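Local structure of sugar kinase, pfkB family (Thermotoga maritima, 2AJR) at residues I55-V66 and L82-I93; S155-C165 and Q183-I191. The protein is a pfkB-family sugar kinase that probably uses ATP to phosphorylate a fructose phosphate, perhaps fructose 1-phosphate. All coordinates share one frame; numbering follows the deposited sequence.

Interaction 1 of 2, residues I55-V66 and L82-I93. With ACT (acetate ion), chain D.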
loop_
_atom_site.group_PDB
_atom_site.type_symbol
_atom_site.label_atom_id
_atom_site.label_comp_id
_atom_site.label_asym_id
_atom_site.label_seq_id
_atom_site.Cartn_x
_atom_site.Cartn_y
_atom_site.Cartn_z
ATOM N N ILE A 55 3.646 5.806 -18.769
ATOM C CA ILE A 55 4.662 4.829 -18.452
ATOM C C ILE A 55 4.250 3.440 -18.937
ATOM O O ILE A 55 5.079 2.705 -19.469
ATOM C CB ILE A 55 4.990 4.862 -16.938
ATOM C CG1 ILE A 55 5.812 6.128 -16.654
ATOM C CG2 ILE A 55 5.748 3.606 -16.503
ATOM C CD1 ILE A 55 6.414 6.190 -15.281
ATOM N N ASN A 56 2.969 3.099 -18.770
ATOM C CA ASN A 56 2.455 1.810 -19.242
ATOM C C ASN A 56 2.511 1.776 -20.783
ATOM O O ASN A 56 2.763 0.723 -21.374
ATOM C CB ASN A 56 1.009 1.530 -18.772
ATOM C CG ASN A 56 0.860 1.334 -17.245
ATOM O OD1 ASN A 56 1.718 0.776 -16.553
ATOM N ND2 ASN A 56 -0.285 1.758 -16.736
ATOM N N VAL A 57 2.276 2.927 -21.419
ATOM C CA VAL A 57 2.384 3.023 -22.882
ATOM C C VAL A 57 3.818 2.769 -23.318
ATOM O O VAL A 57 4.035 2.050 -24.281
ATOM C CB VAL A 57 1.884 4.377 -23.431
ATOM C CG1 VAL A 57 2.262 4.552 -24.898
ATOM C CG2 VAL A 57 0.379 4.498 -23.248
ATOM N N SER A 58 4.790 3.323 -22.598
ATOM C CA SER A 58 6.192 3.002 -22.849
ATOM C C SER A 58 6.485 1.515 -22.690
ATOM O O SER A 58 7.167 0.918 -23.517
ATOM C CB SER A 58 7.114 3.800 -21.927
ATOM O OG SER A 58 7.186 5.164 -22.327
ATOM N N ILE A 59 5.977 0.910 -21.624
ATOM C CA ILE A 59 6.174 -0.527 -21.417
ATOM C C ILE A 59 5.531 -1.283 -22.593
ATOM O O ILE A 59 6.191 -2.095 -23.236
ATOM C CB ILE A 59 5.634 -0.998 -20.031
ATOM C CG1 ILE A 59 6.483 -0.374 -18.907
ATOM C CG2 ILE A 59 5.634 -2.537 -19.918
ATOM C CD1 ILE A 59 5.808 -0.322 -17.533
ATOM N N ALA A 60 4.268 -0.984 -22.883
ATOM C CA ALA A 60 3.561 -1.537 -24.050
ATOM C C ALA A 60 4.349 -1.405 -25.373
ATOM O O ALA A 60 4.542 -2.385 -26.094
ATOM C CB ALA A 60 2.206 -0.875 -24.196
ATOM N N LEU A 61 4.798 -0.201 -25.698
ATOM C CA LEU A 61 5.569 -0.007 -26.918
ATOM C C LEU A 61 6.861 -0.850 -26.936
ATOM O O LEU A 61 7.237 -1.395 -27.993
ATOM C CB LEU A 61 5.876 1.477 -27.143
ATOM C CG LEU A 61 4.669 2.337 -27.509
ATOM C CD1 LEU A 61 5.064 3.809 -27.538
ATOM C CD2 LEU A 61 4.059 1.909 -28.841
ATOM N N SER A 62 7.515 -0.983 -25.779
ATOM C CA SER A 62 8.737 -1.785 -25.682
ATOM C C SER A 62 8.499 -3.249 -26.061
ATOM O O SER A 62 9.291 -3.819 -26.780
ATOM C CB SER A 62 9.370 -1.692 -24.290
ATOM O OG SER A 62 8.741 -2.573 -23.385
ATOM N N LYS A 63 7.390 -3.836 -25.624
ATOM C CA LYS A 63 7.061 -5.220 -25.976
ATOM C C LYS A 63 6.919 -5.394 -27.482
ATOM O O LYS A 63 7.077 -6.500 -28.000
ATOM C CB LYS A 63 5.747 -5.664 -25.329
ATOM C CG LYS A 63 5.721 -5.675 -23.795
ATOM C CD LYS A 63 6.270 -6.959 -23.193
ATOM C CE LYS A 63 5.824 -7.112 -21.724
ATOM N NZ LYS A 63 4.499 -7.814 -21.593
ATOM N N LEU A 64 6.594 -4.309 -28.175
ATOM C CA LEU A 64 6.409 -4.345 -29.622
ATOM C C LEU A 64 7.627 -3.812 -30.372
ATOM O O LEU A 64 7.553 -3.522 -31.569
ATOM C CB LEU A 64 5.170 -3.535 -30.011
ATOM C CG LEU A 64 3.868 -3.974 -29.358
ATOM C CD1 LEU A 64 2.732 -2.959 -29.616
ATOM C CD2 LEU A 64 3.504 -5.374 -29.819
ATOM N N GLY A 65 8.741 -3.660 -29.665
ATOM C CA GLY A 65 9.995 -3.234 -30.276
ATOM C C GLY A 65 10.091 -1.756 -30.614
ATOM O O GLY A 65 11.024 -1.358 -31.273
ATOM N N VAL A 66 9.152 -0.929 -30.161
ATOM C CA VAL A 66 9.225 0.510 -30.412
ATOM C C VAL A 66 9.817 1.217 -29.184
ATOM O O VAL A 66 9.297 1.069 -28.089
ATOM C CB VAL A 66 7.833 1.070 -30.735
ATOM C CG1 VAL A 66 7.880 2.584 -30.953
ATOM C CG2 VAL A 66 7.264 0.349 -31.956
ATOM N N LEU A 82 10.657 3.242 -8.912
ATOM C CA LEU A 82 9.990 3.324 -10.226
ATOM C C LEU A 82 11.007 3.387 -11.356
ATOM O O LEU A 82 10.914 2.621 -12.314
ATOM C CB LEU A 82 9.052 4.539 -10.305
ATOM C CG LEU A 82 8.088 4.622 -11.489
ATOM C CD1 LEU A 82 6.675 4.996 -11.019
ATOM C CD2 LEU A 82 8.560 5.598 -12.539
ATOM N N VAL A 83 11.993 4.273 -11.232
ATOM C CA VAL A 83 12.919 4.521 -12.324
ATOM C C VAL A 83 13.756 3.281 -12.560
ATOM O O VAL A 83 14.006 2.900 -13.711
ATOM C CB VAL A 83 13.820 5.773 -12.064
ATOM C CG1 VAL A 83 14.919 5.895 -13.108
ATOM C CG2 VAL A 83 12.973 7.034 -12.050
ATOM N N GLU A 84 14.176 2.639 -11.477
ATOM C CA GLU A 84 15.070 1.503 -11.594
ATOM C C GLU A 84 14.337 0.313 -12.163
ATOM O O GLU A 84 14.827 -0.343 -13.069
ATOM C CB GLU A 84 15.698 1.163 -10.250
ATOM C CG GLU A 84 16.827 2.108 -9.929
ATOM C CD GLU A 84 17.622 1.732 -8.697
ATOM O OE1 GLU A 84 17.401 0.622 -8.130
ATOM O OE2 GLU A 84 18.478 2.571 -8.308
ATOM N N GLU A 85 13.145 0.051 -11.645
ATOM C CA GLU A 85 12.320 -1.019 -12.176
ATOM C C GLU A 85 12.041 -0.776 -13.636
ATOM O O GLU A 85 12.124 -1.690 -14.437
ATOM C CB GLU A 85 11.011 -1.162 -11.385
ATOM C CG GLU A 85 11.200 -1.820 -10.011
ATOM C CD GLU A 85 11.924 -3.150 -10.105
ATOM O OE1 GLU A 85 11.555 -3.962 -10.984
ATOM O OE2 GLU A 85 12.883 -3.378 -9.334
ATOM N N LEU A 86 11.763 0.471 -13.987
ATOM C CA LEU A 86 11.396 0.803 -15.351
ATOM C C LEU A 86 12.539 0.523 -16.286
ATOM O O LEU A 86 12.345 0.008 -17.371
ATOM C CB LEU A 86 10.986 2.279 -15.442
ATOM C CG LEU A 86 10.380 2.802 -16.738
ATOM C CD1 LEU A 86 9.178 1.969 -17.210
ATOM C CD2 LEU A 86 10.000 4.251 -16.552
ATOM N N ARG A 87 13.744 0.854 -15.857
ATOM C CA ARG A 87 14.912 0.674 -16.690
ATOM C C ARG A 87 15.213 -0.790 -16.901
ATOM O O ARG A 87 15.752 -1.160 -17.942
ATOM C CB ARG A 87 16.114 1.368 -16.068
ATOM C CG ARG A 87 16.094 2.883 -16.225
ATOM C CD ARG A 87 17.490 3.408 -16.528
ATOM N NE ARG A 87 17.563 4.864 -16.416
ATOM C CZ ARG A 87 17.669 5.537 -15.271
ATOM N NH1 ARG A 87 17.701 4.902 -14.101
ATOM N NH2 ARG A 87 17.733 6.864 -15.293
ATOM N N LYS A 88 14.874 -1.622 -15.917
ATOM C CA LYS A 88 15.072 -3.068 -16.039
ATOM C C LYS A 88 14.116 -3.705 -17.038
ATOM O O LYS A 88 14.398 -4.796 -17.528
ATOM C CB LYS A 88 14.878 -3.773 -14.697
ATOM C CG LYS A 88 15.956 -3.515 -13.648
ATOM C CD LYS A 88 15.432 -3.955 -12.278
ATOM C CE LYS A 88 16.391 -3.650 -11.177
ATOM N NZ LYS A 88 15.937 -4.329 -9.939
ATOM N N ILE A 89 12.975 -3.064 -17.312
ATOM C CA ILE A 89 11.990 -3.665 -18.215
ATOM C C ILE A 89 12.507 -3.740 -19.652
ATOM O O ILE A 89 12.275 -4.740 -20.318
ATOM C CB ILE A 89 10.644 -2.940 -18.189
ATOM C CG1 ILE A 89 10.017 -3.067 -16.805
ATOM C CG2 ILE A 89 9.686 -3.518 -19.245
ATOM C CD1 ILE A 89 8.635 -2.518 -16.700
ATOM N N SER A 90 13.212 -2.707 -20.123
ATOM C CA SER A 90 13.729 -2.692 -21.499
ATOM C C SER A 90 14.770 -1.607 -21.787
ATOM O O SER A 90 14.612 -0.456 -21.388
ATOM C CB SER A 90 12.573 -2.508 -22.485
ATOM O OG SER A 90 13.019 -2.638 -23.823
ATOM N N LYS A 91 15.808 -1.974 -22.534
ATOM C CA LYS A 91 16.763 -1.002 -23.079
ATOM C C LYS A 91 16.059 0.029 -23.995
ATOM O O LYS A 91 16.588 1.106 -24.275
ATOM C CB LYS A 91 17.883 -1.724 -23.854
ATOM N N LEU A 92 14.866 -0.309 -24.466
ATOM C CA LEU A 92 14.138 0.549 -25.388
ATOM C C LEU A 92 13.519 1.803 -24.756
ATOM O O LEU A 92 13.182 2.747 -25.476
ATOM C CB LEU A 92 13.065 -0.278 -26.106
ATOM C CG LEU A 92 13.598 -1.428 -26.969
ATOM C CD1 LEU A 92 12.515 -1.904 -27.905
ATOM C CD2 LEU A 92 14.818 -0.989 -27.772
ATOM N N ILE A 93 13.377 1.816 -23.428
ATOM C CA ILE A 93 12.814 2.960 -22.722
ATOM C C ILE A 93 13.948 3.782 -22.157
ATOM O O ILE A 93 14.783 3.246 -21.448
ATOM C CB ILE A 93 11.921 2.527 -21.560
ATOM C CG1 ILE A 93 10.865 1.536 -22.040
ATOM C CG2 ILE A 93 11.217 3.737 -20.926
ATOM C CD1 ILE A 93 10.067 0.941 -20.924
HETATM C C ACT D . -2.265 3.368 -13.209
HETATM O O ACT D . -2.303 3.435 -11.910
HETATM O OXT ACT D . -1.682 2.376 -13.760
HETATM C CH3 ACT D . -2.834 4.440 -14.094
#
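Leu92 lies over one face of the flat peptide group joining Gly65 to Val66, its CD1 reaching Gly65 C at 3.6 Å. Gly65 is the C' residue of the Schellman motif that ends helix 53-63. The Asn56 amide has Asp273 at ND2 and Lys310 at OD1 as its main partners, and ND2 adds a weak hydrogen bond to an acetate ion, probably from the crystallisation liquor. The carbonyl of Ile59 is met in its own plane: Ser62 OG donates along a lone pair of Ile59 O (2.6 Å), which also accepts from Lys63 N. Ser62 CB meets Ser90 CB at 3.8 Å. Ser90 OG in turn accepts from Leu92 N in an ST turn.

The rest of the interface is aliphatic. Ile55 and Leu82 meet tip to tip, CD1 to CD2 at 3.5 Å. Leu86 holds CG opposite its backbone N (chi1 -172°), which swings CD1 towards the first helix, where it touches Ile55 CG2 (3.9 Å) and Ile59 CG1 (4.0 Å). Ile59 crosses Ile89 at about a right angle, with their CD1 atoms 3.7 Å apart. Shortening Ile59 to alanine would probably open a gap between the helices, leaving Leu86 CD1 and Ile89 CD1 without their shared partner. Ile93 CD1 rests near Ser58 O, while the Ser58 hydroxyl bonds to Thr16 and Ser68.

The two helical segments run nearly parallel, 17° apart, their axes 11.0 Å from each other. Helix 53-63 carries part of the glycine-rich pfkB signature and leads into strand 68-75; helix 76-89 connects that strand to the parallel strand 93-100 in a beta-alpha-beta crossover. Ile55 also packs on Phe97 of strand 93-100 and Thr18 of strand 14-18.

Interaction 2 of 2, residues S155-C165 and Q183-I191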
loop_
_atom_site.group_PDB
_atom_site.type_symbol
_atom_site.label_atom_id
_atom_site.label_comp_id
_atom_site.label_asym_id
_atom_site.label_seq_id
_atom_site.Cartn_x
_atom_site.Cartn_y
_atom_site.Cartn_z
ATOM N N SER A 155 -3.490 11.523 -15.088
ATOM C CA SER A 155 -3.719 12.653 -14.224
ATOM C C SER A 155 -2.514 13.581 -14.054
ATOM O O SER A 155 -1.390 13.247 -14.397
ATOM C CB SER A 155 -4.138 12.137 -12.843
ATOM O OG SER A 155 -3.095 11.347 -12.262
ATOM N N ILE A 156 -2.818 14.735 -13.462
ATOM C CA ILE A 156 -1.894 15.796 -13.089
ATOM C C ILE A 156 -1.675 15.637 -11.591
ATOM O O ILE A 156 -2.619 15.320 -10.880
ATOM C CB ILE A 156 -2.580 17.186 -13.334
ATOM C CG1 ILE A 156 -2.701 17.473 -14.822
ATOM C CG2 ILE A 156 -1.834 18.323 -12.680
ATOM C CD1 ILE A 156 -1.574 16.875 -15.631
ATOM N N PRO A 157 -0.442 15.839 -11.099
ATOM C CA PRO A 157 -0.277 15.845 -9.654
ATOM C C PRO A 157 -0.721 17.187 -9.074
ATOM O O PRO A 157 -0.798 18.164 -9.805
ATOM C CB PRO A 157 1.231 15.652 -9.477
ATOM C CG PRO A 157 1.820 16.298 -10.671
ATOM C CD PRO A 157 0.841 16.055 -11.794
ATOM N N PRO A 158 -1.058 17.223 -7.776
ATOM C CA PRO A 158 -1.452 18.459 -7.111
ATOM C C PRO A 158 -0.408 19.563 -7.238
ATOM O O PRO A 158 0.791 19.292 -7.212
ATOM C CB PRO A 158 -1.602 18.052 -5.631
ATOM C CG PRO A 158 -1.745 16.622 -5.616
ATOM C CD PRO A 158 -1.144 16.060 -6.876
ATOM N N GLY A 159 -0.878 20.798 -7.362
ATOM C CA GLY A 159 -0.001 21.960 -7.448
ATOM C C GLY A 159 0.327 22.363 -8.873
ATOM O O GLY A 159 0.960 23.397 -9.092
ATOM N N VAL A 160 -0.089 21.546 -9.835
ATOM C CA VAL A 160 0.164 21.817 -11.230
ATOM C C VAL A 160 -1.089 22.411 -11.825
ATOM O O VAL A 160 -2.180 21.911 -11.597
ATOM C CB VAL A 160 0.493 20.544 -11.977
ATOM C CG1 VAL A 160 0.506 20.800 -13.487
ATOM C CG2 VAL A 160 1.806 19.967 -11.488
ATOM N N ASN A 161 -0.938 23.487 -12.588
ATOM C CA ASN A 161 -2.087 24.096 -13.227
ATOM C C ASN A 161 -2.665 23.177 -14.302
ATOM O O ASN A 161 -1.936 22.641 -15.138
ATOM C CB ASN A 161 -1.730 25.439 -13.832
ATOM C CG ASN A 161 -2.957 26.217 -14.246
ATOM O OD1 ASN A 161 -3.609 25.878 -15.220
ATOM N ND2 ASN A 161 -3.285 27.258 -13.497
ATOM N N GLU A 162 -3.984 23.024 -14.284
ATOM C CA GLU A 162 -4.687 22.203 -15.265
ATOM C C GLU A 162 -4.544 22.710 -16.697
ATOM O O GLU A 162 -4.817 21.978 -17.629
ATOM C CB GLU A 162 -6.173 22.066 -14.894
ATOM C CG GLU A 162 -6.397 21.372 -13.536
ATOM C CD GLU A 162 -7.793 20.802 -13.365
ATOM O OE1 GLU A 162 -7.913 19.583 -13.089
ATOM O OE2 GLU A 162 -8.770 21.568 -13.499
ATOM N N GLY A 163 -4.116 23.951 -16.878
ATOM C CA GLY A 163 -3.772 24.463 -18.204
ATOM C C GLY A 163 -2.516 23.881 -18.842
ATOM O O GLY A 163 -2.311 24.030 -20.057
ATOM N N ILE A 164 -1.677 23.215 -18.047
ATOM C CA ILE A 164 -0.417 22.688 -18.555
ATOM C C ILE A 164 -0.616 21.763 -19.758
ATOM O O ILE A 164 0.137 21.850 -20.725
ATOM C CB ILE A 164 0.422 21.963 -17.466
ATOM C CG1 ILE A 164 1.867 21.820 -17.945
ATOM C CG2 ILE A 164 -0.192 20.586 -17.097
ATOM C CD1 ILE A 164 2.750 21.064 -17.011
ATOM N N CYS A 165 -1.631 20.903 -19.713
ATOM C CA CYS A 165 -1.905 19.998 -20.835
ATOM C C CYS A 165 -2.157 20.715 -22.142
ATOM O O CYS A 165 -1.807 20.217 -23.216
ATOM C CB CYS A 165 -3.121 19.137 -20.537
ATOM S SG CYS A 165 -2.828 18.068 -19.142
ATOM N N GLN A 183 -7.084 11.561 -21.425
ATOM C CA GLN A 183 -7.268 12.242 -20.138
ATOM C C GLN A 183 -8.732 12.397 -19.800
ATOM O O GLN A 183 -9.578 12.251 -20.658
ATOM C CB GLN A 183 -6.592 13.612 -20.148
ATOM C CG GLN A 183 -5.075 13.494 -20.176
ATOM C CD GLN A 183 -4.328 14.817 -19.999
ATOM O OE1 GLN A 183 -4.575 15.785 -20.710
ATOM N NE2 GLN A 183 -3.374 14.838 -19.066
ATOM N N THR A 184 -9.016 12.707 -18.543
ATOM C CA THR A 184 -10.377 12.886 -18.070
ATOM C C THR A 184 -10.990 14.158 -18.681
ATOM O O THR A 184 -10.265 15.052 -19.142
ATOM C CB THR A 184 -10.436 12.955 -16.518
ATOM O OG1 THR A 184 -9.742 14.126 -16.057
ATOM C CG2 THR A 184 -9.814 11.685 -15.886
ATOM N N PRO A 185 -12.332 14.230 -18.714
ATOM C CA PRO A 185 -13.024 15.358 -19.334
ATOM C C PRO A 185 -12.532 16.719 -18.869
ATOM O O PRO A 185 -12.282 17.604 -19.691
ATOM C CB PRO A 185 -14.473 15.141 -18.907
ATOM C CG PRO A 185 -14.582 13.676 -18.808
ATOM C CD PRO A 185 -13.287 13.223 -18.221
ATOM N N ARG A 186 -12.380 16.872 -17.559
ATOM C CA ARG A 186 -11.996 18.147 -16.971
ATOM C C ARG A 186 -10.689 18.621 -17.571
ATOM O O ARG A 186 -10.581 19.749 -18.025
ATOM C CB ARG A 186 -11.866 18.012 -15.455
ATOM C CG ARG A 186 -12.046 19.325 -14.726
ATOM C CD ARG A 186 -12.813 19.159 -13.409
ATOM N NE ARG A 186 -12.626 20.323 -12.538
ATOM C CZ ARG A 186 -11.520 20.573 -11.827
ATOM N NH1 ARG A 186 -10.470 19.745 -11.864
ATOM N NH2 ARG A 186 -11.460 21.668 -11.072
ATOM N N LEU A 187 -9.698 17.745 -17.613
ATOM C CA LEU A 187 -8.446 18.104 -18.257
ATOM C C LEU A 187 -8.606 18.302 -19.782
ATOM O O LEU A 187 -7.999 19.218 -20.339
ATOM C CB LEU A 187 -7.338 17.091 -17.911
ATOM C CG LEU A 187 -7.094 16.852 -16.406
ATOM C CD1 LEU A 187 -5.884 15.947 -16.145
ATOM C CD2 LEU A 187 -6.929 18.147 -15.635
ATOM N N LEU A 188 -9.429 17.495 -20.452
ATOM C CA LEU A 188 -9.590 17.637 -21.909
ATOM C C LEU A 188 -10.292 18.937 -22.301
ATOM O O LEU A 188 -9.980 19.540 -23.320
ATOM C CB LEU A 188 -10.372 16.459 -22.513
ATOM C CG LEU A 188 -9.638 15.131 -22.649
ATOM C CD1 LEU A 188 -10.536 14.102 -23.303
ATOM C CD2 LEU A 188 -8.345 15.330 -23.460
ATOM N N GLU A 189 -11.277 19.329 -21.505
ATOM C CA GLU A 189 -11.926 20.646 -21.617
ATOM C C GLU A 189 -10.868 21.766 -21.731
ATOM O O GLU A 189 -10.962 22.704 -22.520
ATOM C CB GLU A 189 -12.775 20.878 -20.353
ATOM C CG GLU A 189 -14.151 21.460 -20.596
ATOM C CD GLU A 189 -15.259 20.422 -20.546
ATOM O OE1 GLU A 189 -15.354 19.693 -19.529
ATOM O OE2 GLU A 189 -16.049 20.360 -21.514
ATOM N N ARG A 190 -9.833 21.626 -20.923
ATOM C CA ARG A 190 -8.784 22.622 -20.814
ATOM C C ARG A 190 -7.919 22.612 -22.085
ATOM O O ARG A 190 -7.514 23.665 -22.582
ATOM C CB ARG A 190 -7.990 22.285 -19.559
ATOM C CG ARG A 190 -7.641 23.385 -18.636
ATOM C CD ARG A 190 -8.654 24.508 -18.468
ATOM N NE ARG A 190 -7.857 25.736 -18.442
ATOM C CZ ARG A 190 -7.111 26.134 -17.411
ATOM N NH1 ARG A 190 -7.103 25.450 -16.271
ATOM N NH2 ARG A 190 -6.392 27.247 -17.506
ATOM N N ILE A 191 -7.702 21.414 -22.636
ATOM C CA ILE A 191 -7.017 21.234 -23.924
ATOM C C ILE A 191 -7.834 21.771 -25.104
ATOM O O ILE A 191 -7.305 22.463 -25.971
ATOM C CB ILE A 191 -6.704 19.737 -24.187
ATOM C CG1 ILE A 191 -5.576 19.262 -23.262
ATOM C CG2 ILE A 191 -6.357 19.486 -25.667
ATOM C CD1 ILE A 191 -5.419 17.736 -23.198
#
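Glu162 and Arg186 form the salt bridge of this contact, with Glu162 OE1 2.8 Å from Arg186 NH1. The groups do not meet in a common plane: carboxylate and guanidinium are turned 51° apart, and Glu162 OE2 stands over one face of the guanidinium. Glu162 is extended beyond CG, whereas Arg186 bends at chi2 (142°) to bring its end back to the carboxylate.

Further contacts lie deeper along the two segments. Arg190, bent at chi2 and chi3, packs by van der Waals contact on the Glu162-Gly163 backbone, its CG 3.3 Å from Glu162 O and a face of its guanidinium over Gly163 N. Arg190 NH1 and Gly163 N are both donors and do not bond. Gly163 N is instead taken by Asn161 OD1 at 2.6 Å, in the plane of the amide carbonyl and fairly straight (158°), a capping bond at the turn leading into helix 164-174. Gln183 NE2 donates a weak bond to Cys165 SG (3.3 Å), its stronger partner being Gly154 O.

Apolar side chains meet beside these groups. Leu187 CD1 touches Ile156 CG1 at 3.8 Å, and Cys165 CB meets Ile191 CG1 at 3.7 Å. The other methyl of Leu187, CD2, is set against the Glu162 carboxylate, the two side chains crossing at about a right angle.

Strand 149-153 runs into the 155-163 loop, and helix 164-174 then crosses to the parallel strand 178-182, a beta-alpha-beta unit, after which helix 185-193 begins. The contact thus sets the loop and first turn of helix 164-174 against one flank of helix 185-193. Ile191 and Leu188 pack on Val181 of strand 178-182, Ile164 on Val133 of helix 130-144, and Pro158, in the type II turn of the loop, on Lys45 of the second subunit.

How the interactions relate
Interactions 1 and 2 come in series along the chain and belong to the same pfkB domain, yet they do not touch: their centres are 25 Å apart and their nearest atoms about 10 Å. Interaction 1 joins two helices; interaction 2 joins a loop and the helix start after it to the next helix. In the large sheet, ordered 93-100, 68-75, 14-18, 149-153, 178-182, interaction 1 belongs to the edge half and interaction 2 to the strands beyond 14-18. The Ile59 side chain is about 12 Å from the bound magnesium, whereas interaction 2 is remote from the metal site. Each links neighbouring elements within its own part of the ribokinase-like fold, separately from the other.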